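Local coordinates for protein polyhedrin (Simulium ubiquitum cypovirus, PDB 5A9A) that builds the crystalline occlusion bodies (polyhedra) of an insect cypovirus, which probably protect the embedded virus particles outside the host, at residues Q16-V19 against N20-L23; N184-S188 against H189-Q193; D216-A220 against K221-Y225. All coordinates share one frame; numbering follows the deposited sequence.

Interaction 1 (Q16-V19 against N20-L23)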
ATOM      1  N   GLN A  16      10.910  38.222  11.739  1.00 21.73           N
ATOM      2  CA  GLN A  16      10.868  37.099  12.667  1.00 22.36           C
ATOM      3  C   GLN A  16       9.422  36.692  12.919  1.00 24.16           C
ATOM      4  O   GLN A  16       9.094  35.507  12.970  1.00 22.51           O
ATOM      5  CB  GLN A  16      11.532  37.467  13.992  1.00 23.17           C
ATOM      6  CG  GLN A  16      11.499  36.349  15.023  1.00 20.13           C
ATOM      7  CD  GLN A  16      12.350  35.166  14.616  1.00 23.25           C
ATOM      8  OE1 GLN A  16      13.564  35.293  14.452  1.00 22.00           O
ATOM      9  NE2 GLN A  16      11.716  34.008  14.438  1.00 19.28           N
ATOM     10  N   HIS A  17       8.562  37.693  13.075  1.00 26.35           N
ATOM     11  CA  HIS A  17       7.146  37.472  13.337  1.00 30.32           C
ATOM     12  C   HIS A  17       6.486  36.649  12.233  1.00 31.11           C
ATOM     13  O   HIS A  17       5.671  35.771  12.513  1.00 28.53           O
ATOM     14  CB  HIS A  17       6.434  38.818  13.484  1.00 30.04           C
ATOM     15  CG  HIS A  17       4.944  38.711  13.565  1.00 37.94           C
ATOM     16  ND1 HIS A  17       4.298  38.087  14.611  1.00 38.42           N
ATOM     17  CD2 HIS A  17       3.972  39.154  12.733  1.00 40.28           C
ATOM     18  CE1 HIS A  17       2.993  38.149  14.419  1.00 39.92           C
ATOM     19  NE2 HIS A  17       2.768  38.791  13.286  1.00 44.06           N
ATOM     20  N   LEU A  18       6.839  36.932  10.983  1.00 28.53           N
ATOM     21  CA  LEU A  18       6.265  36.211   9.853  1.00 29.43           C
ATOM     22  C   LEU A  18       6.819  34.792   9.779  1.00 28.45           C
ATOM     23  O   LEU A  18       6.124  33.866   9.362  1.00 25.09           O
ATOM     24  CB  LEU A  18       6.535  36.951   8.543  1.00 33.22           C
ATOM     25  CG  LEU A  18       5.904  38.340   8.433  1.00 42.38           C
ATOM     26  CD1 LEU A  18       6.040  38.869   7.015  1.00 33.10           C
ATOM     27  CD2 LEU A  18       4.441  38.304   8.847  1.00 43.24           C
ATOM     28  N   VAL A  19       8.076  34.625  10.178  1.00 24.09           N
ATOM     29  CA  VAL A  19       8.659  33.294  10.279  1.00 25.65           C
ATOM     30  C   VAL A  19       7.872  32.481  11.308  1.00 26.51           C
ATOM     31  O   VAL A  19       7.567  31.310  11.087  1.00 25.09           O
ATOM     32  CB  VAL A  19      10.148  33.354  10.676  1.00 24.78           C
ATOM     33  CG1 VAL A  19      10.632  31.994  11.164  1.00 25.76           C
ATOM     34  CG2 VAL A  19      10.985  33.833   9.504  1.00 27.07           C
ATOM     35  N   ASN A  20       7.542  33.115  12.429  1.00 23.06           N
ATOM     36  CA  ASN A  20       6.725  32.474  13.456  1.00 25.21           C
ATOM     37  C   ASN A  20       5.335  32.105  12.936  1.00 27.70           C
ATOM     38  O   ASN A  20       4.865  30.988  13.151  1.00 26.46           O
ATOM     39  CB  ASN A  20       6.594  33.372  14.687  1.00 24.22           C
ATOM     40  CG  ASN A  20       7.926  33.623  15.374  1.00 24.92           C
ATOM     41  OD1 ASN A  20       8.934  32.990  15.055  1.00 22.29           O
ATOM     42  ND2 ASN A  20       7.931  34.541  16.335  1.00 24.23           N
ATOM     43  N   ARG A  21       4.679  33.043  12.257  1.00 26.12           N
ATOM     44  CA  ARG A  21       3.346  32.794  11.712  1.00 31.44           C
ATOM     45  C   ARG A  21       3.411  31.737  10.619  1.00 27.39           C
ATOM     46  O   ARG A  21       2.507  30.913  10.484  1.00 25.64           O
ATOM     47  CB  ARG A  21       2.732  34.087  11.160  1.00 32.72           C
ATOM     48  CG  ARG A  21       2.270  35.052  12.242  1.00 40.00           C
ATOM     49  CD  ARG A  21       1.780  36.380  11.678  1.00 46.12           C
ATOM     50  NE  ARG A  21       0.535  36.262  10.920  1.00 50.41           N
ATOM     51  CZ  ARG A  21       0.418  36.510   9.617  1.00 44.13           C
ATOM     52  NH1 ARG A  21       1.471  36.889   8.906  1.00 44.01           N
ATOM     53  NH2 ARG A  21      -0.758  36.380   9.019  1.00 45.13           N
ATOM     54  N   GLN A  22       4.491  31.766   9.846  1.00 25.93           N
ATOM     55  CA  GLN A  22       4.700  30.817   8.759  1.00 26.38           C
ATOM     56  C   GLN A  22       4.613  29.371   9.238  1.00 26.91           C
ATOM     57  O   GLN A  22       4.032  28.519   8.566  1.00 25.32           O
ATOM     58  CB  GLN A  22       6.063  31.068   8.113  1.00 25.88           C
ATOM     59  CG  GLN A  22       6.413  30.109   6.994  1.00 26.48           C
ATOM     60  CD  GLN A  22       7.621  30.565   6.203  1.00 35.04           C
ATOM     61  OE1 GLN A  22       8.763  30.339   6.604  1.00 36.10           O
ATOM     62  NE2 GLN A  22       7.375  31.217   5.071  1.00 30.58           N
ATOM     63  N   LEU A  23       5.195  29.096  10.400  1.00 25.39           N
ATOM     64  CA  LEU A  23       5.190  27.744  10.952  1.00 23.26           C
ATOM     65  C   LEU A  23       3.789  27.333  11.393  1.00 24.04           C
ATOM     66  O   LEU A  23       3.441  26.152  11.364  1.00 23.42           O
ATOM     67  CB  LEU A  23       6.157  27.647  12.132  1.00 24.67           C
ATOM     68  CG  LEU A  23       7.644  27.733  11.783  1.00 28.48           C
ATOM     69  CD1 LEU A  23       8.471  27.830  13.052  1.00 27.72           C
ATOM     70  CD2 LEU A  23       8.080  26.540  10.946  1.00 26.86           C
TER
HETATM   71  O   HOH W   1       5.284  35.967  16.775  1.00 33.52           O

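Interaction 2 (N184-S188 against H189-Q193)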
ATOM      1  N   ASN A 184     -14.294  21.779  -2.793  1.00 16.83           N
ATOM      2  CA  ASN A 184     -14.064  20.345  -2.711  1.00 16.83           C
ATOM      3  C   ASN A 184     -13.104  19.903  -3.803  1.00 16.84           C
ATOM      4  O   ASN A 184     -13.458  19.893  -4.981  1.00 16.36           O
ATOM      5  CB  ASN A 184     -15.384  19.590  -2.852  1.00 16.34           C
ATOM      6  CG  ASN A 184     -15.216  18.096  -2.698  1.00 17.63           C
ATOM      7  OD1 ASN A 184     -14.154  17.617  -2.300  1.00 16.72           O
ATOM      8  ND2 ASN A 184     -16.272  17.347  -3.003  1.00 17.40           N
ATOM      9  N   ARG A 185     -11.887  19.535  -3.415  1.00 16.08           N
ATOM     10  CA  ARG A 185     -10.879  19.129  -4.389  1.00 16.12           C
ATOM     11  C   ARG A 185     -11.127  17.718  -4.919  1.00 16.86           C
ATOM     12  O   ARG A 185     -10.368  17.214  -5.744  1.00 18.45           O
ATOM     13  CB  ARG A 185      -9.475  19.252  -3.797  1.00 16.11           C
ATOM     14  CG  ARG A 185      -8.962  20.685  -3.793  1.00 16.83           C
ATOM     15  CD  ARG A 185      -7.626  20.807  -3.087  1.00 18.51           C
ATOM     16  NE  ARG A 185      -6.545  20.164  -3.826  1.00 15.65           N
ATOM     17  CZ  ARG A 185      -5.367  19.846  -3.296  1.00 19.84           C
ATOM     18  NH1 ARG A 185      -5.124  20.092  -2.013  1.00 18.30           N
ATOM     19  NH2 ARG A 185      -4.437  19.264  -4.043  1.00 17.20           N
ATOM     20  N   TYR A 186     -12.198  17.088  -4.451  1.00 17.23           N
ATOM     21  CA  TYR A 186     -12.643  15.832  -5.040  1.00 17.35           C
ATOM     22  C   TYR A 186     -13.600  16.113  -6.187  1.00 19.22           C
ATOM     23  O   TYR A 186     -14.231  15.206  -6.726  1.00 18.37           O
ATOM     24  CB  TYR A 186     -13.262  14.928  -3.977  1.00 16.63           C
ATOM     25  CG  TYR A 186     -12.205  14.414  -3.042  1.00 16.85           C
ATOM     26  CD1 TYR A 186     -11.380  13.365  -3.421  1.00 15.51           C
ATOM     27  CD2 TYR A 186     -11.997  15.001  -1.801  1.00 16.17           C
ATOM     28  CE1 TYR A 186     -10.391  12.900  -2.585  1.00 14.05           C
ATOM     29  CE2 TYR A 186     -11.011  14.538  -0.953  1.00 17.74           C
ATOM     30  CZ  TYR A 186     -10.209  13.491  -1.355  1.00 16.06           C
ATOM     31  OH  TYR A 186      -9.224  13.028  -0.516  1.00 16.91           O
ATOM     32  N   SER A 187     -13.690  17.391  -6.548  1.00 21.13           N
ATOM     33  CA  SER A 187     -14.342  17.810  -7.779  1.00 22.76           C
ATOM     34  C   SER A 187     -13.474  17.403  -8.963  1.00 19.28           C
ATOM     35  O   SER A 187     -12.295  17.091  -8.797  1.00 18.88           O
ATOM     36  CB  SER A 187     -14.542  19.327  -7.774  1.00 25.48           C
ATOM     37  OG  SER A 187     -15.451  19.712  -6.758  1.00 29.83           O
ATOM     38  N   SER A 188     -14.058  17.412 -10.157  1.00 18.27           N
ATOM     39  CA  SER A 188     -13.362  16.953 -11.359  1.00 20.49           C
ATOM     40  C   SER A 188     -12.137  17.803 -11.706  1.00 18.54           C
ATOM     41  O   SER A 188     -11.210  17.317 -12.354  1.00 17.31           O
ATOM     42  CB  SER A 188     -14.328  16.928 -12.547  1.00 22.32           C
ATOM     43  OG  SER A 188     -15.443  16.095 -12.276  1.00 23.84           O
ATOM     44  N   HIS A 189     -12.135  19.064 -11.286  1.00 18.12           N
ATOM     45  CA  HIS A 189     -11.016  19.963 -11.579  1.00 19.34           C
ATOM     46  C   HIS A 189      -9.740  19.550 -10.855  1.00 21.45           C
ATOM     47  O   HIS A 189      -8.635  19.729 -11.369  1.00 20.27           O
ATOM     48  CB  HIS A 189     -11.350  21.398 -11.159  1.00 22.11           C
ATOM     49  CG  HIS A 189     -12.335  22.083 -12.054  1.00 23.12           C
ATOM     50  ND1 HIS A 189     -12.564  21.681 -13.352  1.00 27.93           N
ATOM     51  CD2 HIS A 189     -13.146  23.145 -11.840  1.00 21.97           C
ATOM     52  CE1 HIS A 189     -13.476  22.464 -13.897  1.00 24.79           C
ATOM     53  NE2 HIS A 189     -13.845  23.363 -13.002  1.00 25.05           N
ATOM     54  N   SER A 190      -9.897  19.004  -9.654  1.00 18.61           N
ATOM     55  CA  SER A 190      -8.788  18.918  -8.712  1.00 18.06           C
ATOM     56  C   SER A 190      -8.452  17.499  -8.264  1.00 17.51           C
ATOM     57  O   SER A 190      -7.395  17.266  -7.677  1.00 16.92           O
ATOM     58  CB  SER A 190      -9.125  19.758  -7.477  1.00 19.01           C
ATOM     59  OG  SER A 190      -9.412  21.099  -7.833  1.00 18.72           O
ATOM     60  N   ILE A 191      -9.344  16.555  -8.540  1.00 16.43           N
ATOM     61  CA  ILE A 191      -9.265  15.237  -7.919  1.00 15.63           C
ATOM     62  C   ILE A 191      -8.091  14.395  -8.425  1.00 15.22           C
ATOM     63  O   ILE A 191      -7.479  13.660  -7.652  1.00 16.11           O
ATOM     64  CB  ILE A 191     -10.592  14.463  -8.076  1.00 15.78           C
ATOM     65  CG1 ILE A 191     -10.574  13.201  -7.208  1.00 15.75           C
ATOM     66  CG2 ILE A 191     -10.861  14.133  -9.540  1.00 17.01           C
ATOM     67  CD1 ILE A 191     -11.896  12.479  -7.170  1.00 16.01           C
ATOM     68  N   GLY A 192      -7.772  14.503  -9.709  1.00 14.45           N
ATOM     69  CA  GLY A 192      -6.626  13.795 -10.257  1.00 15.52           C
ATOM     70  C   GLY A 192      -5.366  14.084  -9.454  1.00 16.53           C
ATOM     71  O   GLY A 192      -4.612  13.181  -9.089  1.00 15.50           O
ATOM     72  N   GLN A 193      -5.147  15.361  -9.170  1.00 16.48           N
ATOM     73  CA  GLN A 193      -3.979  15.794  -8.413  1.00 16.99           C
ATOM     74  C   GLN A 193      -4.013  15.272  -6.975  1.00 16.47           C
ATOM     75  O   GLN A 193      -2.994  14.841  -6.438  1.00 16.80           O
ATOM     76  CB  GLN A 193      -3.891  17.319  -8.415  1.00 17.51           C
ATOM     77  CG  GLN A 193      -2.841  17.887  -7.473  1.00 19.31           C
ATOM     78  CD  GLN A 193      -2.761  19.397  -7.548  1.00 20.15           C
ATOM     79  OE1 GLN A 193      -3.107  19.997  -8.569  1.00 18.44           O
ATOM     80  NE2 GLN A 193      -2.312  20.022  -6.464  1.00 18.39           N
TER
HETATM   81  O   HOH W   2      -5.893  19.234  -6.541  1.00  9.82           O
HETATM   82  O   HOH W   3      -8.900  15.745 -12.032  1.00 12.35           O

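Interaction 3 (D216-A220 against K221-Y225)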
ATOM      1  N   ASP A 216      11.414  14.253  23.829  1.00 15.55           N
ATOM      2  CA  ASP A 216      12.460  14.892  23.036  1.00 16.47           C
ATOM      3  C   ASP A 216      12.164  14.778  21.537  1.00 16.54           C
ATOM      4  O   ASP A 216      12.294  15.753  20.791  1.00 15.04           O
ATOM      5  CB  ASP A 216      13.818  14.264  23.366  1.00 16.44           C
ATOM      6  CG  ASP A 216      14.981  15.026  22.762  1.00 20.25           C
ATOM      7  OD1 ASP A 216      15.310  14.779  21.583  1.00 18.20           O
ATOM      8  OD2 ASP A 216      15.578  15.863  23.471  1.00 22.54           O
ATOM      9  N   TYR A 217      11.764  13.586  21.100  1.00 14.50           N
ATOM     10  CA  TYR A 217      11.433  13.349  19.693  1.00 16.14           C
ATOM     11  C   TYR A 217      10.257  14.213  19.246  1.00 15.42           C
ATOM     12  O   TYR A 217      10.309  14.867  18.206  1.00 15.11           O
ATOM     13  CB  TYR A 217      11.098  11.873  19.471  1.00 15.29           C
ATOM     14  CG  TYR A 217      10.740  11.515  18.039  1.00 15.69           C
ATOM     15  CD1 TYR A 217      11.723  11.146  17.128  1.00 16.59           C
ATOM     16  CD2 TYR A 217       9.419  11.527  17.607  1.00 16.15           C
ATOM     17  CE1 TYR A 217      11.402  10.811  15.824  1.00 18.13           C
ATOM     18  CE2 TYR A 217       9.088  11.196  16.305  1.00 16.92           C
ATOM     19  CZ  TYR A 217      10.083  10.838  15.419  1.00 19.18           C
ATOM     20  OH  TYR A 217       9.762  10.504  14.122  1.00 19.63           O
ATOM     21  N   MET A 218       9.192  14.208  20.038  1.00 15.15           N
ATOM     22  CA  MET A 218       7.984  14.940  19.681  1.00 15.72           C
ATOM     23  C   MET A 218       8.265  16.443  19.603  1.00 15.64           C
ATOM     24  O   MET A 218       7.753  17.139  18.727  1.00 16.19           O
ATOM     25  CB  MET A 218       6.868  14.641  20.685  1.00 16.53           C
ATOM     26  CG  MET A 218       6.492  13.162  20.747  1.00 16.50           C
ATOM     27  SD  MET A 218       5.942  12.497  19.157  1.00 13.44           S
ATOM     28  CE  MET A 218       4.314  13.245  19.026  1.00 16.30           C
ATOM     29  N   GLN A 219       9.092  16.935  20.516  1.00 15.17           N
ATOM     30  CA  GLN A 219       9.479  18.340  20.510  1.00 14.87           C
ATOM     31  C   GLN A 219      10.423  18.666  19.350  1.00 15.75           C
ATOM     32  O   GLN A 219      10.365  19.759  18.783  1.00 16.85           O
ATOM     33  CB  GLN A 219      10.103  18.724  21.855  1.00 15.95           C
ATOM     34  CG  GLN A 219       9.090  18.703  22.993  1.00 15.09           C
ATOM     35  CD  GLN A 219       9.658  19.157  24.322  1.00 15.84           C
ATOM     36  OE1 GLN A 219      10.845  18.990  24.598  1.00 14.80           O
ATOM     37  NE2 GLN A 219       8.801  19.735  25.158  1.00 15.67           N
ATOM     38  N   ALA A 220      11.284  17.718  18.993  1.00 14.91           N
ATOM     39  CA  ALA A 220      12.186  17.899  17.861  1.00 16.28           C
ATOM     40  C   ALA A 220      11.418  17.954  16.540  1.00 17.12           C
ATOM     41  O   ALA A 220      11.728  18.767  15.668  1.00 15.48           O
ATOM     42  CB  ALA A 220      13.216  16.779  17.820  1.00 15.53           C
ATOM     43  N   LYS A 221      10.421  17.086  16.397  1.00 16.43           N
ATOM     44  CA  LYS A 221       9.642  17.007  15.165  1.00 17.61           C
ATOM     45  C   LYS A 221       8.423  17.927  15.218  1.00 18.76           C
ATOM     46  O   LYS A 221       7.675  18.036  14.247  1.00 18.15           O
ATOM     47  CB  LYS A 221       9.179  15.571  14.917  1.00 18.28           C
ATOM     48  CG  LYS A 221      10.292  14.530  14.957  1.00 19.65           C
ATOM     49  CD  LYS A 221      11.360  14.776  13.901  1.00 18.38           C
ATOM     50  CE  LYS A 221      12.472  13.740  14.013  1.00 17.67           C
ATOM     51  NZ  LYS A 221      13.542  13.915  12.997  1.00 18.09           N
ATOM     52  N   ASN A 222       8.228  18.583  16.357  1.00 16.67           N
ATOM     53  CA  ASN A 222       7.086  19.473  16.549  1.00 16.56           C
ATOM     54  C   ASN A 222       5.757  18.780  16.264  1.00 19.86           C
ATOM     55  O   ASN A 222       4.922  19.275  15.506  1.00 17.91           O
ATOM     56  CB  ASN A 222       7.239  20.738  15.701  1.00 17.17           C
ATOM     57  CG  ASN A 222       8.291  21.679  16.261  1.00 18.39           C
ATOM     58  OD1 ASN A 222       8.051  22.376  17.246  1.00 15.24           O
ATOM     59  ND2 ASN A 222       9.465  21.691  15.644  1.00 18.61           N
ATOM     60  N   LEU A 223       5.583  17.620  16.888  1.00 16.97           N
ATOM     61  CA  LEU A 223       4.320  16.899  16.880  1.00 17.56           C
ATOM     62  C   LEU A 223       3.768  16.988  18.293  1.00 17.56           C
ATOM     63  O   LEU A 223       4.526  16.873  19.255  1.00 16.04           O
ATOM     64  CB  LEU A 223       4.558  15.440  16.493  1.00 16.54           C
ATOM     65  CG  LEU A 223       5.276  15.247  15.155  1.00 18.05           C
ATOM     66  CD1 LEU A 223       5.696  13.800  14.954  1.00 18.19           C
ATOM     67  CD2 LEU A 223       4.384  15.716  14.014  1.00 19.70           C
ATOM     68  N   CYS A 224       2.464  17.204  18.435  1.00 18.81           N
ATOM     69  CA  CYS A 224       1.912  17.450  19.759  1.00 18.17           C
ATOM     70  C   CYS A 224       2.018  16.201  20.625  1.00 17.97           C
ATOM     71  O   CYS A 224       1.916  15.075  20.137  1.00 15.72           O
ATOM     72  CB  CYS A 224       0.465  17.951  19.693  1.00 20.43           C
ATOM     73  SG  CYS A 224      -0.771  16.722  19.231  1.00 19.56           S
ATOM     74  N   TYR A 225       2.245  16.411  21.915  1.00 15.64           N
ATOM     75  CA  TYR A 225       2.401  15.305  22.843  1.00 16.47           C
ATOM     76  C   TYR A 225       1.930  15.691  24.232  1.00 16.40           C
ATOM     77  O   TYR A 225       2.244  16.768  24.725  1.00 17.19           O
ATOM     78  CB  TYR A 225       3.863  14.861  22.914  1.00 15.77           C
ATOM     79  CG  TYR A 225       4.067  13.668  23.818  1.00 19.17           C
ATOM     80  CD1 TYR A 225       3.708  12.392  23.403  1.00 18.19           C
ATOM     81  CD2 TYR A 225       4.611  13.817  25.087  1.00 19.71           C
ATOM     82  CE1 TYR A 225       3.881  11.297  24.227  1.00 19.61           C
ATOM     83  CE2 TYR A 225       4.792  12.726  25.918  1.00 19.45           C
ATOM     84  CZ  TYR A 225       4.426  11.470  25.483  1.00 19.64           C
ATOM     85  OH  TYR A 225       4.606  10.382  26.304  1.00 17.43           O
TER
HETATM   86  O   HOH W   4      10.531  19.834  13.312  1.00 24.01           O

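Interaction 1 (Q16-V19 against N20-L23)
Two turns of the N-terminal helix 11-25 illustrate how i to i+4 pairs fasten a surface helix, here through Gln16 with Asn20 and His17 with Arg21. The backbone supplies the alpha-helical i to i+4 bonds, such as Arg21 N to His17 O at 2.9 Å, though the one from Leu23 N to Val19 O is weak. A second tie runs between the side-chain amides: Gln16 NE2 donates to Asn20 OD1 at 3.0 Å, from above the carbonyl plane rather than on a lone pair, the two amide planes 39° apart. Gln16 bends at chi2 (67°), which brings its amide back over the following turn. Asn20 ND2 in turn donates to a water (3.0 Å) that also lies 3.2 Å from His17 ND1. Next to this polar strip the aliphatic stem of Arg21 crosses the imidazole of His17, with CG over one face, 4.1 Å from the ring centroid, in a CH-pi contact. Arg136 of the second subunit packs on Val19 and Leu23 and makes a weak hydrogen bond to Gln22 OE1. Beyond the stem, the Arg21 chain turns at chi3 (68°), and NH1 meets Leu18 CD2 at 3.3 Å, the methyl carbon sitting at the guanidinium edge.

Interaction 2 (N184-S188 against H189-Q193)
Ser187 O takes two backbone donors at the start of helix 191-197, Ser190 N at 3.2 Å and, more weakly, Ile191 N at 3.0 Å, and so pins the incoming loop to the first helical turn. Just upstream, a type I beta turn from Asn184 to Ser187 is doubly fastened: Asn184 O accepts Ser187 N as well as Ser187 OG, the hydroxyl lying in the carbonyl plane at 2.7 Å. An Asx turn is superimposed on it, since Asn184 OD1 receives Tyr186 N from well above its carbonyl plane. Arg185 then reaches along the helix start. Its CB packs on Ser190 CB at 3.7 Å, while its NH2 donates to a water that in turn donates to Ser190 O. The charge is met by a salt bridge from Arg185 NH2 to Asp31, whose second carboxylate oxygen accepts Gln193 NE2; this shared anion probably explains why the donors, Arg185 NH2 and Gln193 NE2, can lie 3.3 Å apart. The apolar flank faces the trimer interface, where Ile191 packs against Ile191 of both neighbouring subunits. Ile191 holds CG1 anti to its N (chi1 -170°), directing that branch to the Tyr186 ring, where Ile191 CG1 lies 3.9 Å from Tyr186 CD1.

Interaction 3 (D216-A220 against K221-Y225)
Met218 and Leu223 close the C-terminal end of helix 211-221 in a Schellman motif. Leu223 N reaches back to Met218 O at 2.9 Å, in the carbonyl plane with an N-H...O angle of 157°, while Asn222 N makes a weak inner bond to Gln219 O; the positive phi of Asn222 (54°) reverses the chain. The hydrophobic pair that commonly accompanies this cap is tight here: Met218 CE presses on Leu223 CB at 3.4 Å. Met218 is folded at chi2 and chi3, which curls the methyl under the turn, and Met218 CB packs on Tyr225 CB at 3.7 Å. Strand 105-111 covers this inner side, with Ser109 touching Met218 and Leu223. On the neighbouring flank of the same turn, Lys221 CG sits over one face of the Tyr217 ring, offset toward its rim, 3.8 Å from the centroid, a CH-pi contact. The outer side is looser. The CB of Asn222 is directed away from the helix, but a water joins its ND2 (3.2 Å) to Ala220 O (2.8 Å). Lys221 CE still touches Tyr217 CE1 (3.6 Å), and beyond it NZ makes a salt bridge with Asp127 of the second subunit, whose Trp134 NE1 donates to Asn222 O. The chemistry suggests that apolar packing seats the cap against the sheet, while the ammonium of Lys221 and the carbonyl of Asn222 probably help to join the second subunit.

In the fold
The three contacts form a series in burial. Interaction 1 lies wholly on the surface, within one helix, and relies on amide, water and ring-to-stem contacts among exposed side chains. Interaction 2 sits equally far from the chain centre, about 25 Å, yet is partly buried, its own chain and the neighbouring subunits both packing on it; it begins a helix, with turn bonds and a charge answered by Asp31. Interaction 3, about 12 Å from the centre, ends a helix against the large sheet and has the most apolar chemistry. None touches another: interactions 1 and 3 approach most closely, nearest atoms about 7 Å apart. All three nevertheless meet the second subunit.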